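Local coordinates for putative isomerase (Sinorhizobium meliloti, PDB 2PPG), which belongs to the enolase superfamily, pairing a mandelate racemase/muconate lactonizing enzyme-type N-terminal domain with a TIM-barrel-like C-terminal domain, at residues R36-R41 and G73-R78; A233-G238 and A259-A264; V358-C363 and V370-G375. All coordinates share one frame; numbering follows the deposited sequence.

Contact 1 of 3, residues R36-R41 and G73-R78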
loop_
_atom_site.group_PDB
_atom_site.type_symbol
_atom_site.label_atom_id
_atom_site.label_comp_id
_atom_site.label_asym_id
_atom_site.label_seq_id
_atom_site.Cartn_x
_atom_site.Cartn_y
_atom_site.Cartn_z
ATOM N N ARG A 36 -49.152 12.091 -10.945
ATOM C CA ARG A 36 -48.560 13.418 -11.064
ATOM C C ARG A 36 -47.688 13.602 -12.313
ATOM O O ARG A 36 -47.125 14.677 -12.529
ATOM C CB ARG A 36 -47.763 13.752 -9.808
ATOM C CG ARG A 36 -48.374 13.206 -8.525
ATOM C CD ARG A 36 -47.591 13.665 -7.312
ATOM N NE ARG A 36 -48.335 14.613 -6.487
ATOM C CZ ARG A 36 -49.145 14.255 -5.487
ATOM N NH1 ARG A 36 -49.789 15.181 -4.778
ATOM N NH2 ARG A 36 -49.325 12.968 -5.197
ATOM N N GLY A 37 -47.589 12.565 -13.140
ATOM C CA GLY A 37 -46.756 12.618 -14.341
ATOM C C GLY A 37 -45.337 12.114 -14.110
ATOM O O GLY A 37 -44.380 12.593 -14.738
ATOM N N TYR A 38 -45.201 11.144 -13.205
ATOM C CA TYR A 38 -43.910 10.574 -12.863
ATOM C C TYR A 38 -43.825 9.143 -13.363
ATOM O O TYR A 38 -44.562 8.291 -12.901
ATOM C CB TYR A 38 -43.691 10.595 -11.347
ATOM C CG TYR A 38 -43.301 11.941 -10.745
ATOM C CD1 TYR A 38 -42.292 12.734 -11.314
ATOM C CD2 TYR A 38 -43.913 12.404 -9.577
ATOM C CE1 TYR A 38 -41.930 13.962 -10.745
ATOM C CE2 TYR A 38 -43.558 13.624 -9.007
ATOM C CZ TYR A 38 -42.571 14.395 -9.589
ATOM O OH TYR A 38 -42.226 15.596 -9.002
ATOM N N LEU A 39 -42.934 8.886 -14.312
ATOM C CA LEU A 39 -42.644 7.519 -14.726
ATOM C C LEU A 39 -41.345 7.003 -14.081
ATOM O O LEU A 39 -40.546 7.786 -13.558
ATOM C CB LEU A 39 -42.569 7.414 -16.258
ATOM C CG LEU A 39 -41.449 8.126 -17.029
ATOM C CD1 LEU A 39 -40.137 7.334 -17.023
ATOM C CD2 LEU A 39 -41.878 8.401 -18.464
ATOM N N VAL A 40 -41.145 5.686 -14.127
ATOM C CA VAL A 40 -39.913 5.065 -13.655
ATOM C C VAL A 40 -39.290 4.298 -14.808
ATOM O O VAL A 40 -39.951 3.511 -15.473
ATOM C CB VAL A 40 -40.172 4.134 -12.439
ATOM C CG1 VAL A 40 -38.918 3.404 -12.017
ATOM C CG2 VAL A 40 -40.706 4.937 -11.289
ATOM N N ARG A 41 -38.018 4.550 -15.055
ATOM C CA ARG A 41 -37.309 3.924 -16.162
ATOM C C ARG A 41 -36.596 2.654 -15.700
ATOM O O ARG A 41 -35.751 2.692 -14.810
ATOM C CB ARG A 41 -36.310 4.921 -16.740
ATOM C CG ARG A 41 -35.827 4.600 -18.125
ATOM C CD ARG A 41 -35.913 5.840 -19.002
ATOM N NE ARG A 41 -37.131 5.873 -19.812
ATOM C CZ ARG A 41 -37.646 6.977 -20.343
ATOM N NH1 ARG A 41 -37.073 8.153 -20.127
ATOM N NH2 ARG A 41 -38.747 6.908 -21.077
ATOM N N GLY A 73 -35.209 21.074 -10.820
ATOM C CA GLY A 73 -36.549 21.111 -10.261
ATOM C C GLY A 73 -37.383 19.989 -10.821
ATOM O O GLY A 73 -38.606 20.017 -10.737
ATOM N N LEU A 74 -36.708 19.002 -11.404
ATOM C CA LEU A 74 -37.329 17.813 -11.957
ATOM C C LEU A 74 -38.330 17.163 -11.008
ATOM O O LEU A 74 -39.444 16.843 -11.399
ATOM C CB LEU A 74 -36.238 16.802 -12.317
ATOM C CG LEU A 74 -35.730 16.683 -13.760
ATOM C CD1 LEU A 74 -36.022 17.912 -14.622
ATOM C CD2 LEU A 74 -34.254 16.336 -13.765
ATOM N N VAL A 75 -37.927 16.990 -9.755
ATOM C CA VAL A 75 -38.704 16.254 -8.768
ATOM C C VAL A 75 -38.785 17.043 -7.468
ATOM O O VAL A 75 -37.773 17.444 -6.926
ATOM C CB VAL A 75 -38.047 14.891 -8.459
ATOM C CG1 VAL A 75 -38.826 14.138 -7.386
ATOM C CG2 VAL A 75 -37.960 14.048 -9.711
ATOM N N ALA A 76 -40.001 17.247 -6.974
ATOM C CA ALA A 76 -40.240 17.905 -5.695
ATOM C C ALA A 76 -39.556 19.268 -5.587
ATOM O O ALA A 76 -38.852 19.547 -4.608
ATOM C CB ALA A 76 -39.822 16.994 -4.555
ATOM N N PRO A 77 -39.769 20.137 -6.584
ATOM C CA PRO A 77 -39.029 21.394 -6.578
ATOM C C PRO A 77 -39.424 22.342 -5.442
ATOM O O PRO A 77 -38.673 23.270 -5.145
ATOM C CB PRO A 77 -39.361 22.004 -7.945
ATOM C CG PRO A 77 -40.671 21.421 -8.306
ATOM C CD PRO A 77 -40.680 20.037 -7.739
ATOM N N ARG A 78 -40.572 22.114 -4.810
ATOM C CA ARG A 78 -40.976 22.937 -3.665
ATOM C C ARG A 78 -40.108 22.667 -2.442
ATOM O O ARG A 78 -40.072 23.473 -1.498
ATOM C CB ARG A 78 -42.435 22.705 -3.303
ATOM C CG ARG A 78 -43.449 23.303 -4.261
ATOM C CD ARG A 78 -44.823 23.320 -3.622
ATOM N NE ARG A 78 -45.857 23.510 -4.621
ATOM C CZ ARG A 78 -46.522 22.523 -5.217
ATOM N NH1 ARG A 78 -46.276 21.252 -4.906
ATOM N NH2 ARG A 78 -47.449 22.813 -6.122
#
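The hydroxyl of Y38 is where several groups converge: D86 OD2 of the second subunit and R53 NH2 both hydrogen-bond to it. It also sits against the backbone of 73-78, with Y38 OH 3.6 Å from V75 CA and 3.4 Å from A76 N. R53 is shared, because its guanidinium also donates to the carbonyl oxygens of G73 and L74, tying the tyrosine hydroxyl and the turn to one arginine. With CG anti to its own carbonyl carbon (chi1 -77°), the ring swings from strand 38-41 toward 73-78, bringing CE1 and OH to L74, V75 and A76. The Y38 CE1 edge meets L74 O in the plane of the ring at 3.9 Å. V75 crosses the tyrosine obliquely and divides its two methyls: CG2 lies 4.1 Å from Y38 CE1, while CG1 comes to 4.0 Å from Y38 OH. V47 of strand 46-49 touches both Y38 and V75 and adds to the same apolar patch, and M111 of the second subunit packs on V75. The buried contact thus lays the two-stranded hairpin 38-41/46-49 over the turn that leads from strand 66-72 into helix 77-92, at a subunit interface of the N-terminal domain characteristic of the enolase superfamily.

Contact 2 of 3, residues A233-G238 and A259-A264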
loop_
_atom_site.group_PDB
_atom_site.type_symbol
_atom_site.label_atom_id
_atom_site.label_comp_id
_atom_site.label_asym_id
_atom_site.label_seq_id
_atom_site.Cartn_x
_atom_site.Cartn_y
_atom_site.Cartn_z
ATOM N N ALA A 233 -16.448 -4.668 -25.493
ATOM C CA ALA A 233 -17.223 -5.083 -26.651
ATOM C C ALA A 233 -17.345 -3.929 -27.646
ATOM O O ALA A 233 -17.486 -4.145 -28.851
ATOM C CB ALA A 233 -18.593 -5.565 -26.222
HETATM N N MSE A 234 -17.279 -2.709 -27.117
HETATM C CA MSE A 234 -17.454 -1.487 -27.887
HETATM C C MSE A 234 -16.136 -0.947 -28.426
HETATM O O MSE A 234 -16.130 -0.182 -29.386
HETATM C CB MSE A 234 -18.090 -0.406 -27.009
HETATM C CG MSE A 234 -19.570 -0.562 -26.771
HETATM SE SE MSE A 234 -20.317 0.913 -25.698
HETATM C CE MSE A 234 -19.607 0.420 -23.960
ATOM N N GLU A 235 -15.029 -1.331 -27.800
ATOM C CA GLU A 235 -13.709 -0.779 -28.124
ATOM C C GLU A 235 -13.183 -1.036 -29.542
ATOM O O GLU A 235 -12.546 -0.158 -30.116
ATOM C CB GLU A 235 -12.662 -1.181 -27.068
ATOM C CG GLU A 235 -12.621 -0.236 -25.866
ATOM C CD GLU A 235 -11.791 -0.758 -24.686
ATOM O OE1 GLU A 235 -11.900 -1.949 -24.342
ATOM O OE2 GLU A 235 -11.039 0.028 -24.077
ATOM N N PRO A 236 -13.424 -2.227 -30.117
ATOM C CA PRO A 236 -13.012 -2.387 -31.517
ATOM C C PRO A 236 -13.604 -1.324 -32.456
ATOM O O PRO A 236 -13.010 -1.017 -33.492
ATOM C CB PRO A 236 -13.524 -3.792 -31.887
ATOM C CG PRO A 236 -14.468 -4.191 -30.793
ATOM C CD PRO A 236 -14.011 -3.467 -29.574
ATOM N N HIS A 237 -14.750 -0.757 -32.080
ATOM C CA HIS A 237 -15.390 0.310 -32.854
ATOM C C HIS A 237 -14.882 1.741 -32.586
ATOM O O HIS A 237 -15.227 2.665 -33.315
ATOM C CB HIS A 237 -16.902 0.227 -32.688
ATOM C CG HIS A 237 -17.445 -1.118 -33.024
ATOM N ND1 HIS A 237 -17.351 -1.656 -34.290
ATOM C CD2 HIS A 237 -18.040 -2.060 -32.255
ATOM C CE1 HIS A 237 -17.881 -2.867 -34.290
ATOM N NE2 HIS A 237 -18.307 -3.135 -33.068
ATOM N N GLY A 238 -14.060 1.921 -31.559
ATOM C CA GLY A 238 -13.420 3.213 -31.306
ATOM C C GLY A 238 -14.167 4.048 -30.280
ATOM O O GLY A 238 -14.890 4.976 -30.637
ATOM N N ALA A 259 -8.850 0.671 -14.350
ATOM C CA ALA A 259 -7.610 -0.086 -14.493
ATOM C C ALA A 259 -7.684 -1.193 -15.545
ATOM O O ALA A 259 -6.657 -1.588 -16.084
ATOM C CB ALA A 259 -7.174 -0.663 -13.147
ATOM N N SER A 260 -8.886 -1.680 -15.849
ATOM C CA SER A 260 -9.026 -2.857 -16.704
ATOM C C SER A 260 -9.220 -2.564 -18.192
ATOM O O SER A 260 -9.216 -3.484 -19.006
ATOM C CB SER A 260 -10.165 -3.745 -16.209
ATOM O OG SER A 260 -10.005 -4.067 -14.841
ATOM N N VAL A 261 -9.405 -1.300 -18.555
ATOM C CA VAL A 261 -9.633 -0.935 -19.960
ATOM C C VAL A 261 -8.816 0.293 -20.341
ATOM O O VAL A 261 -8.539 1.143 -19.501
ATOM C CB VAL A 261 -11.126 -0.655 -20.239
ATOM C CG1 VAL A 261 -11.937 -1.928 -20.122
ATOM C CG2 VAL A 261 -11.675 0.420 -19.293
ATOM N N SER A 262 -8.419 0.406 -21.598
ATOM C CA SER A 262 -7.631 1.575 -21.983
ATOM C C SER A 262 -8.515 2.825 -22.148
ATOM O O SER A 262 -8.013 3.946 -22.149
ATOM C CB SER A 262 -6.816 1.294 -23.243
ATOM O OG SER A 262 -7.676 0.905 -24.289
ATOM N N THR A 263 -9.825 2.612 -22.263
ATOM C CA THR A 263 -10.801 3.678 -22.443
ATOM C C THR A 263 -10.906 4.610 -21.242
ATOM O O THR A 263 -10.945 4.171 -20.077
ATOM C CB THR A 263 -12.206 3.103 -22.694
ATOM O OG1 THR A 263 -12.223 2.399 -23.935
ATOM C CG2 THR A 263 -13.265 4.217 -22.738
ATOM N N ALA A 264 -10.968 5.901 -21.550
ATOM C CA ALA A 264 -11.102 6.942 -20.559
ATOM C C ALA A 264 -12.441 6.800 -19.816
ATOM O O ALA A 264 -13.467 6.546 -20.431
ATOM C CB ALA A 264 -11.000 8.268 -21.239
#
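E235 reaches across to T263 with one carboxylate oxygen, OE2, which takes up every hydrogen bond between 233-238 and 259-264. The strong one comes from the T263 hydroxyl: OG1 donates to E235 OE2 over 2.7 Å, approaching from above the carboxylate plane, 36° out of it. Two weak bonds supplement it. The backbone N of T263 lies 3.4 Å from E235 OE2 with a bent N-H...O angle of 132°, and S262 OG stands 3.5 Å from the same oxygen. Hydroxyl and amide of T263 therefore serve one acceptor, with T263 OG1 turned anti to its carbonyl carbon (chi1 -65°), on the side of its backbone N. The glutamate chain runs extended beyond CG (chi2 169°), which carries the carboxylate over to the loop 261-263; V261 offers it an apolar neighbour, its CB 3.9 Å from E235 OE2. Concentrating three donors on one oxygen would be expected to favour the ionised carboxylate.

Several nearby backbone groups also have partners. G238 N bonds to E235 O at 2.9 Å and H237 N to M234 O, continuing the turn after the helix, while R205 donates to the carbonyl oxygens of H237, through NE, and G238, through NH2. K232 NZ donates a hydrogen bond to S260 O. In the barrel-like domain, the contact joins the C-terminal ends of helices 224-234 and 251-260: V261 and T263 pack on I231 of the first helix, L239 also touches T263, and A264 then enters strand 264-267, which runs parallel to strand 241-243.

Contact 3 of 3, residues V358-C363 and V370-G375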
loop_
_atom_site.group_PDB
_atom_site.type_symbol
_atom_site.label_atom_id
_atom_site.label_comp_id
_atom_site.label_asym_id
_atom_site.label_seq_id
_atom_site.Cartn_x
_atom_site.Cartn_y
_atom_site.Cartn_z
ATOM N N VAL A 358 -32.617 35.769 -23.230
ATOM C CA VAL A 358 -31.963 36.886 -23.918
ATOM C C VAL A 358 -30.449 36.691 -23.807
ATOM O O VAL A 358 -29.991 35.842 -23.041
ATOM C CB VAL A 358 -32.370 38.259 -23.347
ATOM C CG1 VAL A 358 -33.824 38.574 -23.708
ATOM C CG2 VAL A 358 -32.152 38.300 -21.859
ATOM N N GLY A 359 -29.678 37.450 -24.581
ATOM C CA GLY A 359 -28.221 37.319 -24.582
ATOM C C GLY A 359 -27.717 36.682 -25.857
ATOM O O GLY A 359 -28.489 36.416 -26.762
ATOM N N ASP A 360 -26.419 36.416 -25.930
ATOM C CA ASP A 360 -25.804 35.935 -27.163
ATOM C C ASP A 360 -25.110 34.574 -27.025
ATOM O O ASP A 360 -24.206 34.233 -27.810
ATOM C CB ASP A 360 -24.843 36.987 -27.744
ATOM C CG ASP A 360 -23.692 37.311 -26.813
ATOM O OD1 ASP A 360 -23.614 36.707 -25.721
ATOM O OD2 ASP A 360 -22.858 38.172 -27.174
HETATM N N MSE A 361 -25.536 33.805 -26.028
HETATM C CA MSE A 361 -25.164 32.409 -25.964
HETATM C C MSE A 361 -25.712 31.712 -27.205
HETATM O O MSE A 361 -26.835 31.973 -27.630
HETATM C CB MSE A 361 -25.729 31.758 -24.710
HETATM C CG MSE A 361 -25.498 30.260 -24.646
HETATM SE SE MSE A 361 -25.985 29.454 -22.930
HETATM C CE MSE A 361 -27.924 29.626 -23.028
ATOM N N ASP A 362 -24.906 30.844 -27.801
ATOM C CA ASP A 362 -25.350 30.066 -28.939
ATOM C C ASP A 362 -24.598 28.752 -28.919
ATOM O O ASP A 362 -23.601 28.596 -28.208
ATOM C CB ASP A 362 -25.065 30.814 -30.249
ATOM C CG ASP A 362 -25.950 30.342 -31.417
ATOM O OD1 ASP A 362 -26.549 29.255 -31.339
ATOM O OD2 ASP A 362 -26.039 31.061 -32.428
ATOM N N CYS A 363 -25.093 27.794 -29.681
ATOM C CA CYS A 363 -24.310 26.619 -29.983
ATOM C C CYS A 363 -24.544 26.249 -31.436
ATOM O O CYS A 363 -25.657 25.894 -31.812
ATOM C CB CYS A 363 -24.687 25.469 -29.066
ATOM S SG CYS A 363 -23.668 24.036 -29.358
ATOM N N VAL A 370 -19.571 31.358 -26.223
ATOM C CA VAL A 370 -19.631 31.849 -24.855
ATOM C C VAL A 370 -20.250 33.238 -24.839
ATOM O O VAL A 370 -19.755 34.136 -25.529
ATOM C CB VAL A 370 -18.220 31.936 -24.224
ATOM C CG1 VAL A 370 -18.286 32.584 -22.818
ATOM C CG2 VAL A 370 -17.563 30.568 -24.170
ATOM N N PRO A 371 -21.338 33.419 -24.066
ATOM C CA PRO A 371 -21.999 34.729 -23.955
ATOM C C PRO A 371 -21.017 35.789 -23.509
ATOM O O PRO A 371 -20.156 35.514 -22.688
ATOM C CB PRO A 371 -23.092 34.513 -22.896
ATOM C CG PRO A 371 -22.841 33.146 -22.303
ATOM C CD PRO A 371 -22.022 32.370 -23.287
ATOM N N THR A 372 -21.143 36.994 -24.052
ATOM C CA THR A 372 -20.134 38.039 -23.856
ATOM C C THR A 372 -20.385 38.973 -22.670
ATOM O O THR A 372 -19.995 40.138 -22.714
ATOM C CB THR A 372 -19.981 38.902 -25.115
ATOM O OG1 THR A 372 -21.274 39.377 -25.511
ATOM C CG2 THR A 372 -19.371 38.099 -26.250
ATOM N N GLY A 373 -21.015 38.462 -21.612
ATOM C CA GLY A 373 -21.193 39.229 -20.361
ATOM C C GLY A 373 -22.140 40.409 -20.504
ATOM O O GLY A 373 -22.760 40.564 -21.560
ATOM N N PRO A 374 -22.285 41.235 -19.435
ATOM C CA PRO A 374 -21.715 41.062 -18.091
ATOM C C PRO A 374 -22.483 40.010 -17.287
ATOM O O PRO A 374 -23.584 39.617 -17.678
ATOM C CB PRO A 374 -21.878 42.451 -17.439
ATOM C CG PRO A 374 -22.455 43.350 -18.463
ATOM C CD PRO A 374 -23.081 42.476 -19.519
ATOM N N GLY A 375 -21.903 39.560 -16.177
ATOM C CA GLY A 375 -22.476 38.461 -15.405
ATOM C C GLY A 375 -22.513 37.198 -16.241
ATOM O O GLY A 375 -21.556 36.888 -16.958
#
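A short beta hairpin, strands 362-364 and 367-369, has its open end fastened here, where D360, just ahead of the first strand, meets P371 and T372, just beyond the second. The D360 carboxylate grips T372 with both oxygens. OD1 of D360 accepts the backbone N of T372 at 3.0 Å, with an N-H...O angle of 155° and through the syn lone pair; D360 OD2 takes the T372 hydroxyl, OG1, at 2.6 Å, also on the syn side and 16° out of the carboxylate plane. This two-point hold fixes the rotation of the carboxylate. T372 OG1 lies between its backbone N and carbonyl carbon (chi1 52°), which brings amide and hydroxyl round to the same acid group, and the two side chains cross at about a right angle. D360 OD1 also rests 3.1 Å from P371 CA. Next to the polar pair, M361 CB packs on P371 CG at 4.0 Å, and the rest of the selenomethionine leads off toward A328 and L331 of helix 325-336. P371 touches L331 as well, and V378 meets both residues. The side chain of D360 thus bridges the segments flanking an antiparallel hairpin, next to the backbone pairing of D362 with V369; the hairpin joins the barrel sheet where 367-369 runs antiparallel to 155-161.

The three contacts follow one another along the chain and lie far apart. Contact 1 belongs to the N-terminal part and is built into an interface with the second subunit; contacts 2 and 3 both fall in the C-terminal, barrel-like part, yet their centres are about 37 Å apart and their nearest atoms about 21 Å. Contact 1 lies about 35 Å from contact 2 and about 30 Å from contact 3, centre to centre, with nearest atoms about 18 and 17 Å away. Contacts 2 and 3 each turn on one carboxylate receiving a threonine's hydroxyl and amide, through one oxygen in contact 2, where the amide bond is weak, and both in contact 3. Contact 1 instead centres on a tyrosine hydroxyl.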